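Local coordinates for nucleoporin nup120 (Schizosaccharomyces pombe, PDB 4GQ2), which serves as a structural component of the nuclear pore complex, whose nucleoporins can also dock transiently associated nuclear transport factors, at residues D839-L851 and A859-Y871. Sequence-based numbering, arbitrary orientation.
Sequences DPIAVYLKALIYL and AVRCFKTTSLVLY
Helices 840-851 and 859-864 run antiparallel, with 162° between their N-to-C directions and the axes 7.9 Å apart at closest approach; the backbones come nearest where Ala847 lies beside Ala859, with CA atoms 4.1 Å apart. Two alanines suit so close an approach: the methyl CB of Ala859 lies 3.4 Å from Ala847 O, while Ala847 CB rests over one face of the Phe863 ring, 3.5 Å from its centroid. Phe863 is a knob in a hole formed by Tyr844, Ala847, Leu848 and Leu851; with CG anti to the carbonyl carbon (chi1 -80°), its ring reaches across the first helix and turns its edge to Tyr844, Leu848 and Leu851. The residue before it, Cys862, fills the neighbouring hole among Val843, Lys846, Ala847 and Tyr850, its SG meeting the edge of the Tyr850 ring near the ring plane. This knobs-into-holes packing joins two consecutive antiparallel helices within the HEAT-repeat region of Nup120, with helix 812-822 packed against helix 840-851 and helix 895-909 against the second segment. Beyond helix 859-864 the chain, extended at Thr866 and Ser867, follows the first helix toward its N-terminus. Thr866 OG1 donates to Pro840 O, 3.3 Å away, nearly side-on to the carbonyl at a C=O...donor angle of 96°; that oxygen also accepts from Tyr844 N within the helix. Leu868 sends CD2 over the centre of the Tyr844 ring, opposite the face touched by Leu848. The Leu868-Tyr871 type I turn then brings the Tyr871 ring face against Ile841 CG1, while CE2 of the same ring meets Pro840 CB at 3.6 Å.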
# COMPACT_ATOMS: atom_id res chain seq x y z
N ASP A 839 -4.68 -22.74 -11.51
CA ASP A 839 -5.81 -22.85 -12.44
C ASP A 839 -5.42 -22.28 -13.82
O ASP A 839 -4.66 -21.31 -13.89
CB ASP A 839 -7.05 -22.11 -11.91
CG ASP A 839 -7.45 -22.56 -10.50
OD1 ASP A 839 -7.21 -23.73 -10.15
OD2 ASP A 839 -8.01 -21.73 -9.75
N PRO A 840 -5.94 -22.87 -14.91
CA PRO A 840 -5.59 -22.41 -16.25
C PRO A 840 -5.80 -20.92 -16.50
O PRO A 840 -4.91 -20.27 -17.05
CB PRO A 840 -6.49 -23.26 -17.15
CG PRO A 840 -6.60 -24.56 -16.40
CD PRO A 840 -6.66 -24.16 -14.95
N ILE A 841 -6.94 -20.37 -16.10
CA ILE A 841 -7.19 -18.92 -16.23
C ILE A 841 -6.11 -18.10 -15.51
O ILE A 841 -5.66 -17.08 -16.03
CB ILE A 841 -8.61 -18.54 -15.72
CG1 ILE A 841 -9.67 -19.23 -16.58
CG2 ILE A 841 -8.82 -17.02 -15.76
CD1 ILE A 841 -11.07 -19.16 -16.00
N ALA A 842 -5.69 -18.56 -14.33
CA ALA A 842 -4.67 -17.88 -13.54
C ALA A 842 -3.34 -17.88 -14.27
O ALA A 842 -2.70 -16.84 -14.41
CB ALA A 842 -4.54 -18.54 -12.17
N VAL A 843 -2.95 -19.06 -14.73
CA VAL A 843 -1.69 -19.24 -15.44
C VAL A 843 -1.66 -18.42 -16.73
O VAL A 843 -0.66 -17.76 -17.05
CB VAL A 843 -1.39 -20.74 -15.68
CG1 VAL A 843 -0.03 -20.93 -16.34
CG2 VAL A 843 -1.42 -21.51 -14.35
N TYR A 844 -2.78 -18.42 -17.46
CA TYR A 844 -2.94 -17.62 -18.66
C TYR A 844 -2.75 -16.14 -18.31
O TYR A 844 -2.10 -15.39 -19.05
CB TYR A 844 -4.32 -17.87 -19.29
CG TYR A 844 -4.65 -16.94 -20.44
CD1 TYR A 844 -4.06 -17.12 -21.69
CD2 TYR A 844 -5.55 -15.89 -20.28
CE1 TYR A 844 -4.36 -16.27 -22.75
CE2 TYR A 844 -5.85 -15.03 -21.34
CZ TYR A 844 -5.24 -15.24 -22.57
OH TYR A 844 -5.51 -14.40 -23.63
N LEU A 845 -3.31 -15.73 -17.18
CA LEU A 845 -3.18 -14.35 -16.74
C LEU A 845 -1.74 -14.03 -16.31
O LEU A 845 -1.25 -12.93 -16.58
CB LEU A 845 -4.20 -14.01 -15.65
CG LEU A 845 -4.23 -12.61 -15.04
CD1 LEU A 845 -4.68 -11.53 -16.04
CD2 LEU A 845 -5.15 -12.64 -13.83
N LYS A 846 -1.07 -14.97 -15.65
CA LYS A 846 0.37 -14.83 -15.36
C LYS A 846 1.12 -14.52 -16.66
O LYS A 846 1.96 -13.63 -16.70
CB LYS A 846 0.94 -16.10 -14.74
CG LYS A 846 0.44 -16.41 -13.34
CD LYS A 846 1.18 -17.57 -12.70
CE LYS A 846 2.63 -17.24 -12.42
NZ LYS A 846 3.27 -18.23 -11.51
N ALA A 847 0.77 -15.24 -17.72
CA ALA A 847 1.40 -15.05 -19.02
C ALA A 847 1.17 -13.66 -19.60
O ALA A 847 2.11 -13.01 -20.08
CB ALA A 847 0.93 -16.13 -19.99
N LEU A 848 -0.07 -13.19 -19.56
CA LEU A 848 -0.39 -11.84 -20.02
C LEU A 848 0.36 -10.76 -19.24
O LEU A 848 0.81 -9.78 -19.82
CB LEU A 848 -1.88 -11.57 -19.94
CG LEU A 848 -2.86 -12.40 -20.77
CD1 LEU A 848 -4.24 -11.96 -20.37
CD2 LEU A 848 -2.63 -12.22 -22.26
N ILE A 849 0.46 -10.94 -17.92
CA ILE A 849 1.14 -9.97 -17.06
C ILE A 849 2.63 -9.93 -17.44
O ILE A 849 3.19 -8.86 -17.68
CB ILE A 849 0.97 -10.31 -15.56
CG1 ILE A 849 -0.48 -10.15 -15.13
CG2 ILE A 849 1.89 -9.44 -14.70
CD1 ILE A 849 -0.85 -10.98 -13.91
N TYR A 850 3.27 -11.10 -17.52
CA TYR A 850 4.67 -11.15 -17.94
C TYR A 850 4.82 -10.53 -19.32
O TYR A 850 5.80 -9.82 -19.56
CB TYR A 850 5.19 -12.58 -18.00
CG TYR A 850 5.46 -13.23 -16.67
CD1 TYR A 850 6.23 -12.59 -15.68
CD2 TYR A 850 4.99 -14.51 -16.41
CE1 TYR A 850 6.49 -13.22 -14.47
CE2 TYR A 850 5.25 -15.14 -15.22
CZ TYR A 850 5.99 -14.49 -14.25
OH TYR A 850 6.20 -15.16 -13.07
N LEU A 851 3.87 -10.80 -20.21
CA LEU A 851 3.94 -10.28 -21.57
C LEU A 851 4.00 -8.76 -21.51
O LEU A 851 4.87 -8.14 -22.13
CB LEU A 851 2.75 -10.73 -22.41
CG LEU A 851 3.01 -11.40 -23.76
CD1 LEU A 851 1.80 -11.24 -24.67
CD2 LEU A 851 4.27 -10.89 -24.44
N ALA A 859 6.52 -15.36 -20.04
CA ALA A 859 5.18 -15.39 -20.62
C ALA A 859 4.95 -16.66 -21.44
O ALA A 859 3.94 -17.35 -21.25
CB ALA A 859 4.97 -14.15 -21.49
N VAL A 860 5.89 -16.94 -22.35
CA VAL A 860 5.79 -18.08 -23.26
C VAL A 860 5.78 -19.39 -22.49
O VAL A 860 5.03 -20.31 -22.83
CB VAL A 860 6.91 -18.07 -24.31
CG1 VAL A 860 7.02 -19.43 -24.99
CG2 VAL A 860 6.65 -16.99 -25.35
N ARG A 861 6.60 -19.47 -21.44
CA ARG A 861 6.65 -20.65 -20.58
C ARG A 861 5.29 -20.92 -19.93
O ARG A 861 4.84 -22.06 -19.87
CB ARG A 861 7.76 -20.49 -19.53
CG ARG A 861 7.79 -21.57 -18.46
CD ARG A 861 8.13 -22.92 -19.06
NE ARG A 861 8.31 -23.94 -18.02
CZ ARG A 861 8.24 -25.25 -18.23
NH1 ARG A 861 7.99 -25.72 -19.45
NH2 ARG A 861 8.42 -26.10 -17.23
N CYS A 862 4.65 -19.85 -19.45
CA CYS A 862 3.32 -19.94 -18.83
C CYS A 862 2.25 -20.31 -19.87
O CYS A 862 1.38 -21.14 -19.60
CB CYS A 862 2.96 -18.62 -18.13
SG CYS A 862 3.90 -18.29 -16.61
N PHE A 863 2.34 -19.70 -21.05
CA PHE A 863 1.45 -20.03 -22.17
C PHE A 863 1.45 -21.53 -22.53
O PHE A 863 0.42 -22.07 -22.90
CB PHE A 863 1.83 -19.23 -23.42
CG PHE A 863 1.32 -17.81 -23.43
CD1 PHE A 863 0.04 -17.50 -22.96
CD2 PHE A 863 2.11 -16.78 -23.93
CE1 PHE A 863 -0.42 -16.19 -22.98
CE2 PHE A 863 1.65 -15.47 -23.96
CZ PHE A 863 0.38 -15.17 -23.48
N LYS A 864 2.61 -22.18 -22.42
CA LYS A 864 2.75 -23.59 -22.81
C LYS A 864 2.49 -24.58 -21.67
O LYS A 864 2.45 -25.78 -21.91
CB LYS A 864 4.14 -23.86 -23.37
CG LYS A 864 4.47 -23.11 -24.65
CD LYS A 864 5.83 -23.56 -25.19
CE LYS A 864 6.19 -22.82 -26.47
NZ LYS A 864 7.50 -23.29 -27.00
N THR A 865 2.32 -24.09 -20.45
CA THR A 865 2.01 -24.98 -19.33
C THR A 865 0.54 -24.86 -18.94
O THR A 865 0.12 -25.36 -17.90
CB THR A 865 2.90 -24.71 -18.10
OG1 THR A 865 2.74 -23.36 -17.69
CG2 THR A 865 4.38 -24.96 -18.43
N THR A 866 -0.24 -24.20 -19.79
CA THR A 866 -1.69 -24.07 -19.58
C THR A 866 -2.44 -24.11 -20.90
O THR A 866 -1.84 -24.10 -21.98
CB THR A 866 -2.06 -22.77 -18.83
OG1 THR A 866 -3.44 -22.82 -18.46
CG2 THR A 866 -1.83 -21.53 -19.69
N SER A 867 -3.77 -24.16 -20.80
CA SER A 867 -4.65 -24.16 -21.96
C SER A 867 -5.98 -23.53 -21.57
O SER A 867 -6.43 -23.68 -20.44
CB SER A 867 -4.88 -25.60 -22.43
OG SER A 867 -5.71 -25.62 -23.58
N LEU A 868 -6.59 -22.82 -22.51
CA LEU A 868 -7.93 -22.26 -22.33
C LEU A 868 -9.04 -23.17 -22.89
O LEU A 868 -10.19 -22.74 -23.05
CB LEU A 868 -7.98 -20.87 -22.96
CG LEU A 868 -7.91 -19.60 -22.10
CD1 LEU A 868 -7.32 -19.81 -20.71
CD2 LEU A 868 -7.18 -18.48 -22.83
N VAL A 869 -8.70 -24.42 -23.17
CA VAL A 869 -9.61 -25.36 -23.85
C VAL A 869 -10.97 -25.54 -23.15
O VAL A 869 -11.99 -25.74 -23.81
CB VAL A 869 -8.89 -26.71 -24.13
CG1 VAL A 869 -9.85 -27.90 -24.09
CG2 VAL A 869 -8.17 -26.64 -25.46
N LEU A 870 -10.99 -25.44 -21.83
CA LEU A 870 -12.22 -25.61 -21.06
C LEU A 870 -12.95 -24.30 -20.76
O LEU A 870 -13.92 -24.28 -20.01
CB LEU A 870 -11.94 -26.39 -19.76
CG LEU A 870 -11.32 -27.78 -19.92
CD1 LEU A 870 -10.84 -28.36 -18.59
CD2 LEU A 870 -12.28 -28.74 -20.63
N TYR A 871 -12.51 -23.21 -21.38
CA TYR A 871 -12.97 -21.87 -21.01
C TYR A 871 -13.47 -21.01 -22.18
O TYR A 871 -13.49 -19.78 -22.10
CB TYR A 871 -11.89 -21.15 -20.17
CG TYR A 871 -11.45 -21.96 -18.97
CD1 TYR A 871 -12.14 -21.88 -17.76
CD2 TYR A 871 -10.39 -22.86 -19.05
CE1 TYR A 871 -11.77 -22.65 -16.66
CE2 TYR A 871 -10.02 -23.64 -17.96
CZ TYR A 871 -10.71 -23.53 -16.77
OH TYR A 871 -10.34 -24.29 -15.69